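Side-chain contacts in thioredoxin-like protein (PDB 4YOD), which is of unknown function but, with a thioredoxin fold following an all-helical region, probably acts as a thiol-disulfide oxidoreductase: residues I12-L17 with I50-I55; V61-I66 with E77-T82; K73-A78 with E114-P119; K81-T86 with A94-L99; A123-P128 with R137-L142. One frame throughout, in Å; residues are numbered along the deposited sequence.

Contact 1: residues I12-L17 with I50-I55; sequences IKTFTL and IHHPEI
T14 meets H52 and I55 where the N-terminal loop passes the first turn of helix 53-66. The CH-pi contact comes first: CG2 of T14 lies over a face of the H52 imidazole, 4.2 Å from the ring centroid and 27° off the ring normal. The methyl is therefore over the face but displaced toward the CG side, with CG of H52 as the closest ring atom at 3.9 Å from CG2 of T14. The T14 rotamer explains the approach: chi1 of -53° sets CG2 anti to the backbone N and leaves OG1 beside that N.

The remaining contacts are van der Waals. CD1 of I55 touches the T14 side chain along its length, at 3.7 Å from T14 OG1 and likewise close to T14 CB and CG2. The other branch of I55, CG2, packs at 4.0 Å against CB of F15. The F15 ring itself turns away from this helix; it meets the ring of Y38, and F15 also packs on V42.

H52 occupies the N-cap position of helix 53-66, so the loop rests on the start of that helix.

No hydrogen bond crosses between 12-17 and 50-55, none of the touching residues is buried, and the two sides together bury 167 Å². The chemistry is that of a small apolar surface patch, in which methyl groups and one imidazole face hold the N-terminal loop without any directional polar tie.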
# COMPACT_ATOMS: atom_id res chain seq x y z
N ILE A 12 15.18 -20.98 29.06
CA ILE A 12 15.02 -21.34 27.65
C ILE A 12 13.58 -21.07 27.18
O ILE A 12 12.63 -21.60 27.76
CB ILE A 12 15.42 -22.81 27.41
N LYS A 13 13.44 -20.26 26.12
CA LYS A 13 12.17 -19.85 25.50
C LYS A 13 12.12 -20.25 24.01
O LYS A 13 13.15 -20.63 23.43
CB LYS A 13 11.99 -18.32 25.61
CG LYS A 13 11.74 -17.78 27.01
CD LYS A 13 11.72 -16.26 26.97
CE LYS A 13 11.02 -15.63 28.14
NZ LYS A 13 10.27 -14.42 27.71
N THR A 14 10.92 -20.15 23.38
CA THR A 14 10.72 -20.47 21.97
C THR A 14 11.34 -19.36 21.11
O THR A 14 12.08 -19.67 20.18
CB THR A 14 9.23 -20.71 21.65
OG1 THR A 14 8.71 -21.69 22.55
CG2 THR A 14 9.00 -21.18 20.22
N PHE A 15 11.05 -18.07 21.43
CA PHE A 15 11.55 -16.87 20.74
C PHE A 15 12.16 -15.91 21.74
O PHE A 15 11.53 -15.57 22.74
CB PHE A 15 10.44 -16.17 19.92
CG PHE A 15 10.85 -14.85 19.32
CD1 PHE A 15 11.61 -14.79 18.16
CD2 PHE A 15 10.50 -13.65 19.93
CE1 PHE A 15 12.03 -13.57 17.63
CE2 PHE A 15 10.92 -12.43 19.40
CZ PHE A 15 11.67 -12.40 18.25
N THR A 16 13.39 -15.44 21.46
CA THR A 16 14.11 -14.52 22.33
C THR A 16 14.62 -13.31 21.53
O THR A 16 15.20 -13.46 20.46
CB THR A 16 15.28 -15.25 23.05
OG1 THR A 16 14.76 -16.38 23.76
CG2 THR A 16 16.04 -14.35 24.02
N LEU A 17 14.38 -12.12 22.08
CA LEU A 17 14.84 -10.85 21.52
C LEU A 17 16.29 -10.59 21.95
O LEU A 17 16.68 -11.01 23.05
CB LEU A 17 13.94 -9.70 22.01
CG LEU A 17 12.69 -9.42 21.19
CD1 LEU A 17 11.70 -8.61 21.99
CD2 LEU A 17 13.02 -8.69 19.92
N ILE A 50 5.88 -25.24 12.24
CA ILE A 50 4.85 -26.27 12.41
C ILE A 50 4.38 -26.34 13.86
O ILE A 50 3.20 -26.16 14.15
CB ILE A 50 5.31 -27.70 11.94
CG1 ILE A 50 5.89 -27.69 10.50
CG2 ILE A 50 4.17 -28.73 12.08
CD1 ILE A 50 6.76 -28.93 10.16
N HIS A 51 5.32 -26.67 14.77
CA HIS A 51 5.06 -26.88 16.19
C HIS A 51 4.74 -25.60 16.96
O HIS A 51 4.15 -25.69 18.04
CB HIS A 51 6.25 -27.59 16.83
CG HIS A 51 6.36 -29.03 16.44
ND1 HIS A 51 6.82 -29.41 15.19
CD2 HIS A 51 6.04 -30.15 17.15
CE1 HIS A 51 6.77 -30.74 15.18
NE2 HIS A 51 6.31 -31.22 16.34
N HIS A 52 5.14 -24.41 16.43
CA HIS A 52 4.92 -23.14 17.13
C HIS A 52 4.52 -21.97 16.18
O HIS A 52 5.17 -20.91 16.20
CB HIS A 52 6.18 -22.79 17.97
CG HIS A 52 6.63 -23.91 18.87
ND1 HIS A 52 5.91 -24.26 20.00
CD2 HIS A 52 7.66 -24.78 18.72
CE1 HIS A 52 6.54 -25.31 20.52
NE2 HIS A 52 7.60 -25.65 19.79
N PRO A 53 3.43 -22.07 15.37
CA PRO A 53 3.09 -20.95 14.48
C PRO A 53 2.48 -19.74 15.21
O PRO A 53 2.63 -18.62 14.73
CB PRO A 53 2.08 -21.56 13.50
CG PRO A 53 1.45 -22.65 14.25
CD PRO A 53 2.50 -23.20 15.18
N GLU A 54 1.81 -19.95 16.37
CA GLU A 54 1.21 -18.85 17.14
C GLU A 54 2.30 -17.91 17.65
O GLU A 54 2.17 -16.69 17.51
CB GLU A 54 0.34 -19.36 18.30
CG GLU A 54 -0.88 -20.15 17.88
CD GLU A 54 -0.64 -21.58 17.43
OE1 GLU A 54 0.45 -22.13 17.71
OE2 GLU A 54 -1.57 -22.16 16.82
N ILE A 55 3.41 -18.48 18.14
CA ILE A 55 4.57 -17.73 18.63
C ILE A 55 5.32 -17.04 17.46
O ILE A 55 5.61 -15.83 17.53
CB ILE A 55 5.52 -18.64 19.45
CG1 ILE A 55 4.82 -19.02 20.80
CG2 ILE A 55 6.86 -17.91 19.71
CD1 ILE A 55 5.53 -20.10 21.66

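Contact 2: residues V61-I66 with E77-T82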
# COMPACT_ATOMS: atom_id res chain seq x y z
N VAL A 61 4.54 -10.18 13.45
CA VAL A 61 3.66 -9.01 13.65
C VAL A 61 4.44 -7.89 14.39
O VAL A 61 4.41 -6.73 13.95
CB VAL A 61 2.36 -9.44 14.39
CG1 VAL A 61 1.58 -8.25 14.98
CG2 VAL A 61 1.47 -10.26 13.48
N ASP A 62 5.12 -8.24 15.50
CA ASP A 62 5.93 -7.31 16.30
C ASP A 62 7.11 -6.73 15.48
O ASP A 62 7.43 -5.56 15.62
CB ASP A 62 6.43 -7.96 17.58
CG ASP A 62 5.31 -8.19 18.59
OD1 ASP A 62 4.30 -7.45 18.53
OD2 ASP A 62 5.45 -9.11 19.43
N TYR A 63 7.70 -7.53 14.58
CA TYR A 63 8.76 -7.08 13.67
C TYR A 63 8.23 -6.01 12.71
O TYR A 63 8.85 -4.96 12.57
CB TYR A 63 9.31 -8.27 12.87
CG TYR A 63 10.45 -7.94 11.93
CD1 TYR A 63 11.67 -7.47 12.41
CD2 TYR A 63 10.35 -8.22 10.56
CE1 TYR A 63 12.73 -7.18 11.55
CE2 TYR A 63 11.44 -8.03 9.71
CZ TYR A 63 12.62 -7.51 10.20
OH TYR A 63 13.68 -7.30 9.34
N CYS A 64 7.06 -6.26 12.07
CA CYS A 64 6.48 -5.27 11.15
C CYS A 64 6.22 -3.93 11.87
O CYS A 64 6.39 -2.88 11.25
CB CYS A 64 5.20 -5.81 10.50
SG CYS A 64 5.46 -7.28 9.47
N ASP A 65 5.86 -3.96 13.17
CA ASP A 65 5.61 -2.76 13.97
C ASP A 65 6.89 -1.94 14.22
O ASP A 65 6.88 -0.71 14.07
CB ASP A 65 4.95 -3.13 15.32
CG ASP A 65 3.43 -3.20 15.31
OD1 ASP A 65 2.81 -2.46 14.52
OD2 ASP A 65 2.86 -3.95 16.14
N ILE A 66 8.01 -2.61 14.62
CA ILE A 66 9.27 -1.90 14.91
C ILE A 66 9.94 -1.35 13.63
O ILE A 66 10.70 -0.38 13.73
CB ILE A 66 10.27 -2.71 15.78
CG1 ILE A 66 10.76 -3.99 15.08
CG2 ILE A 66 9.68 -3.00 17.17
CD1 ILE A 66 12.11 -4.42 15.46
N GLU A 77 16.32 -2.62 3.90
CA GLU A 77 17.55 -3.42 3.96
C GLU A 77 17.39 -4.60 4.95
O GLU A 77 17.79 -5.73 4.63
CB GLU A 77 18.75 -2.54 4.36
CG GLU A 77 20.08 -3.28 4.42
CD GLU A 77 21.27 -2.40 4.75
OE1 GLU A 77 21.82 -1.77 3.82
OE2 GLU A 77 21.66 -2.36 5.94
N ALA A 78 16.80 -4.34 6.13
CA ALA A 78 16.60 -5.37 7.15
C ALA A 78 15.60 -6.44 6.69
O ALA A 78 15.87 -7.63 6.88
CB ALA A 78 16.13 -4.74 8.45
N ILE A 79 14.46 -6.02 6.09
CA ILE A 79 13.44 -6.94 5.56
C ILE A 79 14.09 -7.88 4.52
O ILE A 79 13.91 -9.09 4.60
CB ILE A 79 12.25 -6.15 4.93
CG1 ILE A 79 11.45 -5.39 5.98
CG2 ILE A 79 11.33 -7.12 4.16
CD1 ILE A 79 10.72 -4.17 5.36
N ARG A 80 14.84 -7.32 3.56
CA ARG A 80 15.54 -8.10 2.53
C ARG A 80 16.49 -9.15 3.18
O ARG A 80 16.41 -10.33 2.82
CB ARG A 80 16.32 -7.17 1.57
CG ARG A 80 17.14 -7.92 0.51
CD ARG A 80 16.26 -8.70 -0.44
NE ARG A 80 17.02 -9.59 -1.33
CZ ARG A 80 17.26 -9.33 -2.61
NH1 ARG A 80 16.84 -8.20 -3.16
NH2 ARG A 80 17.92 -10.21 -3.35
N LYS A 81 17.35 -8.72 4.13
CA LYS A 81 18.27 -9.65 4.82
C LYS A 81 17.52 -10.78 5.54
O LYS A 81 17.98 -11.92 5.48
CB LYS A 81 19.15 -8.93 5.85
CG LYS A 81 20.31 -8.16 5.23
CD LYS A 81 21.11 -7.45 6.32
CE LYS A 81 22.02 -6.38 5.76
NZ LYS A 81 23.14 -6.95 4.97
N THR A 82 16.37 -10.48 6.17
CA THR A 82 15.56 -11.47 6.91
C THR A 82 15.02 -12.53 5.93
O THR A 82 15.21 -13.71 6.20
CB THR A 82 14.45 -10.78 7.71
OG1 THR A 82 15.09 -9.94 8.67
CG2 THR A 82 13.52 -11.75 8.41
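Y63 reaches from helix 53-66 to helix 72-85 and ends with its hydroxyl among A78, I79 and T82. The axes of the short helical segments approach to 11.9 Å, a gap wide enough to be spanned by a tyrosine pointing straight across it. Its chi1 of -178° places CG anti to the backbone N and sends the ring toward the other helix, where OH makes the closest approaches.

T82 presents its hydroxyl to this tip. Its chi1 of -63° turns CG2 anti to the backbone N and puts OG1 on the side of the A78 carbonyl and the phenol, 3.1 Å separating Y63 OH from T82 OG1. The carbonyl of A78, one turn earlier, also faces the phenol: Y63 OH to A78 O is 3.3 Å. The two side chains Y63 and T82 run past each other in opposite directions, and CB of A78 touches Y63 OH at 3.7 Å. The backbone N of I79 lies 3.6 Å from Y63 OH, its side chain farther off.

All four residues are buried, so the phenol oxygen lies inside the protein with T82 OG1 and A78 O as the near polar atoms. Elsewhere the Y63 ring packs edge-to-face with W39 and also meets Y38.

The segments run at 153° between their N-to-C directions, as in an antiparallel helical hairpin; consecutive helices 53-66 and 72-85 form such a pair within the all-helical region that precedes the thioredoxin-like part.

Contact 3: residues K73-A78 with E114-P119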
# COMPACT_ATOMS: atom_id res chain seq x y z
N LYS A 73 14.82 3.22 4.32
CA LYS A 73 15.91 2.46 3.68
C LYS A 73 16.50 1.41 4.63
O LYS A 73 16.82 0.32 4.18
CB LYS A 73 17.02 3.38 3.16
CG LYS A 73 16.65 4.09 1.86
CD LYS A 73 17.70 5.12 1.47
CE LYS A 73 17.31 5.91 0.25
NZ LYS A 73 18.31 6.96 -0.06
N THR A 74 16.57 1.71 5.94
CA THR A 74 17.06 0.80 6.98
C THR A 74 16.08 -0.37 7.13
O THR A 74 16.50 -1.53 7.20
CB THR A 74 17.25 1.57 8.29
OG1 THR A 74 18.15 2.64 8.05
CG2 THR A 74 17.77 0.68 9.43
N ALA A 75 14.77 -0.06 7.16
CA ALA A 75 13.73 -1.08 7.24
C ALA A 75 13.78 -1.99 5.99
O ALA A 75 13.81 -3.21 6.14
CB ALA A 75 12.36 -0.41 7.37
N GLN A 76 13.88 -1.40 4.78
CA GLN A 76 13.91 -2.17 3.52
C GLN A 76 15.13 -3.11 3.47
O GLN A 76 14.98 -4.26 3.05
CB GLN A 76 13.85 -1.24 2.31
CG GLN A 76 12.45 -0.64 2.15
CD GLN A 76 12.36 0.38 1.04
OE1 GLN A 76 13.29 1.16 0.81
NE2 GLN A 76 11.20 0.45 0.36
N GLU A 77 16.32 -2.62 3.90
CA GLU A 77 17.55 -3.42 3.96
C GLU A 77 17.39 -4.60 4.95
O GLU A 77 17.79 -5.73 4.63
CB GLU A 77 18.75 -2.54 4.36
CG GLU A 77 20.08 -3.28 4.42
CD GLU A 77 21.27 -2.40 4.75
OE1 GLU A 77 21.82 -1.77 3.82
OE2 GLU A 77 21.66 -2.36 5.94
N ALA A 78 16.80 -4.34 6.13
CA ALA A 78 16.60 -5.37 7.15
C ALA A 78 15.60 -6.44 6.69
O ALA A 78 15.87 -7.63 6.88
CB ALA A 78 16.13 -4.74 8.45
N GLU A 114 3.16 -1.21 1.22
CA GLU A 114 3.78 -1.64 -0.02
C GLU A 114 5.28 -1.38 -0.03
O GLU A 114 6.01 -2.17 -0.62
CB GLU A 114 3.11 -0.97 -1.19
CG GLU A 114 3.57 -1.46 -2.53
CD GLU A 114 2.89 -0.73 -3.66
OE1 GLU A 114 1.73 -1.10 -3.96
OE2 GLU A 114 3.49 0.22 -4.22
N GLU A 115 5.74 -0.32 0.65
CA GLU A 115 7.18 -0.05 0.73
C GLU A 115 7.90 -1.13 1.59
O GLU A 115 9.10 -1.34 1.41
CB GLU A 115 7.46 1.36 1.25
CG GLU A 115 7.22 2.46 0.20
CD GLU A 115 7.96 2.34 -1.12
OE1 GLU A 115 9.19 2.12 -1.11
OE2 GLU A 115 7.30 2.50 -2.18
N PHE A 116 7.18 -1.84 2.48
CA PHE A 116 7.82 -2.93 3.22
C PHE A 116 7.68 -4.24 2.44
O PHE A 116 8.52 -5.12 2.56
CB PHE A 116 7.22 -3.08 4.63
CG PHE A 116 7.42 -1.98 5.66
CD1 PHE A 116 8.34 -0.96 5.45
CD2 PHE A 116 6.72 -1.99 6.86
CE1 PHE A 116 8.53 0.05 6.40
CE2 PHE A 116 6.91 -0.98 7.82
CZ PHE A 116 7.80 0.03 7.57
N TYR A 117 6.62 -4.39 1.63
CA TYR A 117 6.40 -5.61 0.87
C TYR A 117 7.32 -5.70 -0.38
O TYR A 117 7.74 -6.81 -0.72
CB TYR A 117 4.93 -5.74 0.48
CG TYR A 117 4.59 -7.12 -0.05
CD1 TYR A 117 4.83 -8.26 0.71
CD2 TYR A 117 4.02 -7.28 -1.30
CE1 TYR A 117 4.54 -9.53 0.21
CE2 TYR A 117 3.65 -8.53 -1.78
CZ TYR A 117 3.92 -9.66 -1.02
OH TYR A 117 3.63 -10.89 -1.56
N ILE A 118 7.64 -4.56 -1.04
CA ILE A 118 8.52 -4.53 -2.23
C ILE A 118 9.89 -5.26 -1.95
O ILE A 118 10.17 -6.17 -2.73
CB ILE A 118 8.69 -3.10 -2.78
CG1 ILE A 118 7.40 -2.70 -3.57
CG2 ILE A 118 9.95 -2.96 -3.67
CD1 ILE A 118 7.21 -1.17 -3.76
N PRO A 119 10.68 -5.00 -0.85
CA PRO A 119 11.91 -5.81 -0.63
C PRO A 119 11.62 -7.32 -0.45
O PRO A 119 12.46 -8.13 -0.83
CB PRO A 119 12.54 -5.21 0.63
CG PRO A 119 11.48 -4.39 1.27
CD PRO A 119 10.56 -3.94 0.17
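Q76 supplies the polar part of this contact, reaching from helix 72-85 to the opening turn of helix 114-125. Its amide NE2 donates to the backbone carbonyl O of E115 at 3.0 Å, with a nearly straight N-H...O angle of 167°. That acceptor lies almost in the amide plane of Q76, while the donor is tilted somewhat from the carbonyl plane. A second bond, from Q76 NE2 to OE1 of E115 at 3.0 Å, is weak because it bends to 130°. The principal partner of the E115 carboxylate is R149, which forms a salt bridge through the same OE1. The Q76 chain is extended beyond CG, which carries the amide across to the neighbouring helix.

Van der Waals packing accompanies these bonds. CG of P119 lies 4.0 Å from CG of Q76, the two side chains crossing at about a right angle, and CB of P119 touches the backbone O of Q76 at 3.6 Å. One residue back, CB of A75 packs at 4.0 Å against CE1 of F116.

A leucine in place of Q76 would probably leave the E115 carbonyl without this donor and remove a secondary partner from the carboxylate.

The helix segments approach to 8.8 Å at a crossing angle of -36°. Helices two apart in the chain thus pack nearly side by side, consistent with the stacked helices of TPR-like folds, to which this region is probably related.

Contact 4: residues K81-T86 with A94-L99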
# COMPACT_ATOMS: atom_id res chain seq x y z
N LYS A 81 17.35 -8.72 4.13
CA LYS A 81 18.27 -9.65 4.82
C LYS A 81 17.52 -10.78 5.54
O LYS A 81 17.98 -11.92 5.48
CB LYS A 81 19.15 -8.93 5.85
CG LYS A 81 20.31 -8.16 5.23
CD LYS A 81 21.11 -7.45 6.32
CE LYS A 81 22.02 -6.38 5.76
NZ LYS A 81 23.14 -6.95 4.97
N THR A 82 16.37 -10.48 6.17
CA THR A 82 15.56 -11.47 6.91
C THR A 82 15.02 -12.53 5.93
O THR A 82 15.21 -13.71 6.20
CB THR A 82 14.45 -10.78 7.71
OG1 THR A 82 15.09 -9.94 8.67
CG2 THR A 82 13.52 -11.75 8.41
N ILE A 83 14.41 -12.11 4.81
CA ILE A 83 13.89 -13.05 3.79
C ILE A 83 15.05 -13.90 3.23
O ILE A 83 14.88 -15.12 3.12
CB ILE A 83 13.07 -12.36 2.65
CG1 ILE A 83 11.94 -11.44 3.20
CG2 ILE A 83 12.51 -13.41 1.66
CD1 ILE A 83 10.87 -12.07 4.19
N ASP A 84 16.21 -13.29 2.93
CA ASP A 84 17.39 -13.99 2.38
C ASP A 84 17.82 -15.13 3.30
O ASP A 84 18.15 -16.22 2.83
CB ASP A 84 18.57 -13.04 2.16
CG ASP A 84 18.43 -12.10 0.97
OD1 ASP A 84 17.48 -12.27 0.18
OD2 ASP A 84 19.29 -11.19 0.82
N ARG A 85 17.78 -14.88 4.62
CA ARG A 85 18.11 -15.88 5.64
C ARG A 85 17.20 -17.10 5.58
O ARG A 85 17.64 -18.18 5.94
CB ARG A 85 18.03 -15.27 7.05
CG ARG A 85 19.28 -14.48 7.46
CD ARG A 85 19.26 -14.20 8.97
NE ARG A 85 19.45 -15.43 9.74
CZ ARG A 85 19.15 -15.58 11.03
NH1 ARG A 85 18.66 -14.56 11.73
NH2 ARG A 85 19.34 -16.75 11.63
N THR A 86 15.92 -16.93 5.17
CA THR A 86 14.96 -18.04 5.17
C THR A 86 15.18 -19.02 4.00
O THR A 86 14.58 -20.09 4.00
CB THR A 86 13.51 -17.53 5.22
OG1 THR A 86 13.14 -17.03 3.96
CG2 THR A 86 13.28 -16.51 6.32
N ALA A 94 8.65 -20.23 2.41
CA ALA A 94 7.23 -20.20 2.00
C ALA A 94 6.34 -19.69 3.14
O ALA A 94 5.44 -18.89 2.89
CB ALA A 94 6.79 -21.60 1.56
N TYR A 95 6.60 -20.14 4.38
CA TYR A 95 5.83 -19.72 5.56
C TYR A 95 6.03 -18.21 5.86
O TYR A 95 5.05 -17.51 6.07
CB TYR A 95 6.21 -20.59 6.77
CG TYR A 95 5.61 -20.14 8.08
CD1 TYR A 95 4.31 -20.51 8.45
CD2 TYR A 95 6.32 -19.32 8.95
CE1 TYR A 95 3.74 -20.06 9.64
CE2 TYR A 95 5.76 -18.87 10.15
CZ TYR A 95 4.48 -19.25 10.49
OH TYR A 95 3.93 -18.81 11.66
N ILE A 96 7.29 -17.73 5.91
CA ILE A 96 7.60 -16.34 6.25
C ILE A 96 7.14 -15.40 5.10
O ILE A 96 6.56 -14.35 5.37
CB ILE A 96 9.11 -16.18 6.59
CG1 ILE A 96 9.53 -17.08 7.80
CG2 ILE A 96 9.49 -14.68 6.78
CD1 ILE A 96 8.91 -16.74 9.20
N THR A 97 7.34 -15.80 3.84
CA THR A 97 6.88 -14.94 2.74
C THR A 97 5.35 -14.88 2.70
O THR A 97 4.79 -13.85 2.29
CB THR A 97 7.48 -15.34 1.38
OG1 THR A 97 7.21 -16.71 1.08
CG2 THR A 97 8.96 -15.04 1.28
N ASP A 98 4.68 -15.96 3.13
CA ASP A 98 3.21 -15.98 3.21
C ASP A 98 2.73 -15.03 4.31
O ASP A 98 1.76 -14.30 4.10
CB ASP A 98 2.68 -17.39 3.43
CG ASP A 98 1.17 -17.45 3.57
OD1 ASP A 98 0.47 -17.26 2.54
OD2 ASP A 98 0.68 -17.65 4.71
N LEU A 99 3.44 -14.99 5.47
CA LEU A 99 3.13 -14.02 6.53
C LEU A 99 3.31 -12.57 6.03
O LEU A 99 2.51 -11.71 6.40
CB LEU A 99 4.01 -14.22 7.77
CG LEU A 99 3.74 -15.46 8.66
CD1 LEU A 99 4.60 -15.41 9.88
CD2 LEU A 99 2.27 -15.57 9.09
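I96 and I83, which have the most surface buried by the contact, meet through their methyl ends: CD1 of I83 lies 3.9 Å from CG2 of I96, and the two side chains lie alongside each other, running opposite ways. I83 also uses its other branch, with CG2 touching CG2 of T97 at 3.9 Å. T86 is the third main contributor. Its CG2 packs 4.1 Å from CG1 of I96, while its hydroxyl turns back to its own chain.

With chi1 at 75°, T86 OG1 sits between the backbone N and the carbonyl carbon and donates to I83 O at 2.7 Å, in the carbonyl plane on a lone pair; that oxygen also accepts from T86 N. A valine here would probably leave I83 O without the hydroxyl donor that fixes this rotamer.

All four touching residues are buried and no hydrogen bond crosses, so helices 72-85 and 90-105 adhere here through methyl groups, with threonine hydroxyls satisfied locally, T86 OG1 by I83 O and T97 OG1 by F93 O of its own helix.

Contact 5: residues A123-P128 with R137-L142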
# COMPACT_ATOMS: atom_id res chain seq x y z
N ALA A 123 13.33 -10.11 -2.89
CA ALA A 123 14.02 -11.30 -2.36
C ALA A 123 13.45 -12.57 -2.97
O ALA A 123 14.21 -13.48 -3.24
CB ALA A 123 13.89 -11.34 -0.85
N MSE A 124 12.13 -12.62 -3.22
CA MSE A 124 11.51 -13.80 -3.83
C MSE A 124 11.94 -13.98 -5.29
O MSE A 124 12.28 -15.09 -5.70
CB MSE A 124 9.98 -13.74 -3.71
CG MSE A 124 9.49 -13.77 -2.23
SE MSE A 124 7.58 -13.50 -2.06
CE MSE A 124 6.96 -15.27 -2.60
N ALA A 125 11.97 -12.89 -6.06
CA ALA A 125 12.40 -12.94 -7.45
C ALA A 125 13.87 -13.38 -7.55
O ALA A 125 14.24 -14.03 -8.53
CB ALA A 125 12.21 -11.59 -8.12
N ALA A 126 14.69 -13.10 -6.50
CA ALA A 126 16.12 -13.47 -6.47
C ALA A 126 16.37 -14.74 -5.66
O ALA A 126 17.52 -15.06 -5.38
CB ALA A 126 16.92 -12.33 -5.87
N SER A 127 15.31 -15.46 -5.27
CA SER A 127 15.48 -16.63 -4.41
C SER A 127 15.94 -17.89 -5.16
O SER A 127 15.28 -18.34 -6.08
CB SER A 127 14.20 -16.93 -3.66
OG SER A 127 14.30 -18.16 -2.95
N PRO A 128 17.01 -18.54 -4.65
CA PRO A 128 17.44 -19.81 -5.26
C PRO A 128 16.57 -21.03 -4.82
O PRO A 128 16.76 -22.12 -5.35
CB PRO A 128 18.88 -19.95 -4.77
CG PRO A 128 18.91 -19.24 -3.48
CD PRO A 128 17.88 -18.16 -3.52
N ARG A 137 4.11 -15.19 -9.78
CA ARG A 137 3.30 -14.25 -9.00
C ARG A 137 4.16 -13.16 -8.29
O ARG A 137 3.81 -12.00 -8.48
CB ARG A 137 2.34 -14.94 -8.03
CG ARG A 137 1.30 -13.95 -7.46
CD ARG A 137 0.21 -14.60 -6.65
NE ARG A 137 0.68 -15.07 -5.35
CZ ARG A 137 -0.09 -15.65 -4.43
NH1 ARG A 137 -1.39 -15.81 -4.66
NH2 ARG A 137 0.43 -16.06 -3.28
N PRO A 138 5.26 -13.39 -7.53
CA PRO A 138 6.00 -12.25 -6.97
C PRO A 138 6.54 -11.26 -8.02
O PRO A 138 6.50 -10.08 -7.76
CB PRO A 138 7.18 -12.88 -6.22
CG PRO A 138 7.22 -14.27 -6.64
CD PRO A 138 5.85 -14.67 -7.08
N LYS A 139 7.03 -11.76 -9.18
CA LYS A 139 7.53 -10.87 -10.24
C LYS A 139 6.42 -9.99 -10.80
O LYS A 139 6.67 -8.81 -11.08
CB LYS A 139 8.18 -11.68 -11.36
CG LYS A 139 9.57 -12.22 -10.99
CD LYS A 139 10.10 -13.20 -12.06
CE LYS A 139 10.71 -12.50 -13.25
NZ LYS A 139 10.98 -13.45 -14.37
N ALA A 140 5.20 -10.55 -10.97
CA ALA A 140 4.03 -9.81 -11.46
C ALA A 140 3.58 -8.76 -10.42
O ALA A 140 3.30 -7.62 -10.78
CB ALA A 140 2.88 -10.77 -11.77
N ARG A 141 3.58 -9.13 -9.12
CA ARG A 141 3.25 -8.18 -8.04
C ARG A 141 4.29 -7.05 -7.96
O ARG A 141 3.91 -5.90 -7.78
CB ARG A 141 3.18 -8.92 -6.69
CG ARG A 141 1.88 -9.68 -6.52
CD ARG A 141 1.86 -10.43 -5.20
NE ARG A 141 0.54 -11.04 -5.01
CZ ARG A 141 0.16 -11.65 -3.90
NH1 ARG A 141 0.98 -11.75 -2.87
NH2 ARG A 141 -1.07 -12.14 -3.80
N LEU A 142 5.58 -7.38 -8.18
CA LEU A 142 6.69 -6.41 -8.14
C LEU A 142 6.56 -5.40 -9.29
O LEU A 142 6.67 -4.20 -9.05
CB LEU A 142 8.06 -7.12 -8.15
CG LEU A 142 9.33 -6.24 -7.97
CD1 LEU A 142 9.26 -5.35 -6.70
CD2 LEU A 142 10.58 -7.09 -7.97
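M124, a selenomethionine, lays its side chain across the P138 ring: CB of M124 is 3.9 Å from CB of P138, and the CE methyl at its far end returns to 4.2 Å from CG of P138. The bend at chi3, 77°, folds the end of the chain back and lets both ends of the residue touch the same ring. The two side chains cross at about a right angle, the contact being wholly apolar, and M124 also packs on F93 and T97 of helix 90-105.

Beside this pair, CB of A125 meets CG of K139 at 4.0 Å. Here the lysine contributes only the aliphatic start of its chain. The CA atoms of A125 and K139 are the closest pair across the segments, 6.0 Å apart, which brings the backbones near each other at the last turn of helix 114-125.

The arrangement packs consecutive helices 114-125 and 132-146, a helical hairpin of the all-helical region, against each other beyond the loop that links them. Helix 132-146 is kinked at P138, whose nitrogen has no hydrogen to give to the preceding turn, and its ring carbons CB and CG pack on M124.

A bond from K135 NZ to the backbone O of A125 spans the linker, and the S127 hydroxyl bonds to N87, tying the linker to the loop after helix 72-85. On helix 132-146, the guanidinium groups of R137 and R141 lie against each other, near D101, which forms a salt bridge with R141 NH1.

All five contacts lie in the helical region before the thioredoxin-like part, where a CxxC pattern at C186 and C189 probably marks the redox site. Along helix 72-85 the order is contact 3, contact 2, contact 4: the centres of 2 and 3 are about 8 Å apart, those of 2 and 4 about 10 Å. I79 of contact 2 packs on F116 and P119 of contact 3. Contact 5 touches contact 4 where I83 CG2 meets A123 CB at 3.5 Å, and touches contact 3 through a probable hydrogen bond between Y117 and R141. Contact 1 is peripheral, about 28 Å centre to centre from contact 5, yet P53 meets Y95 of contact 4.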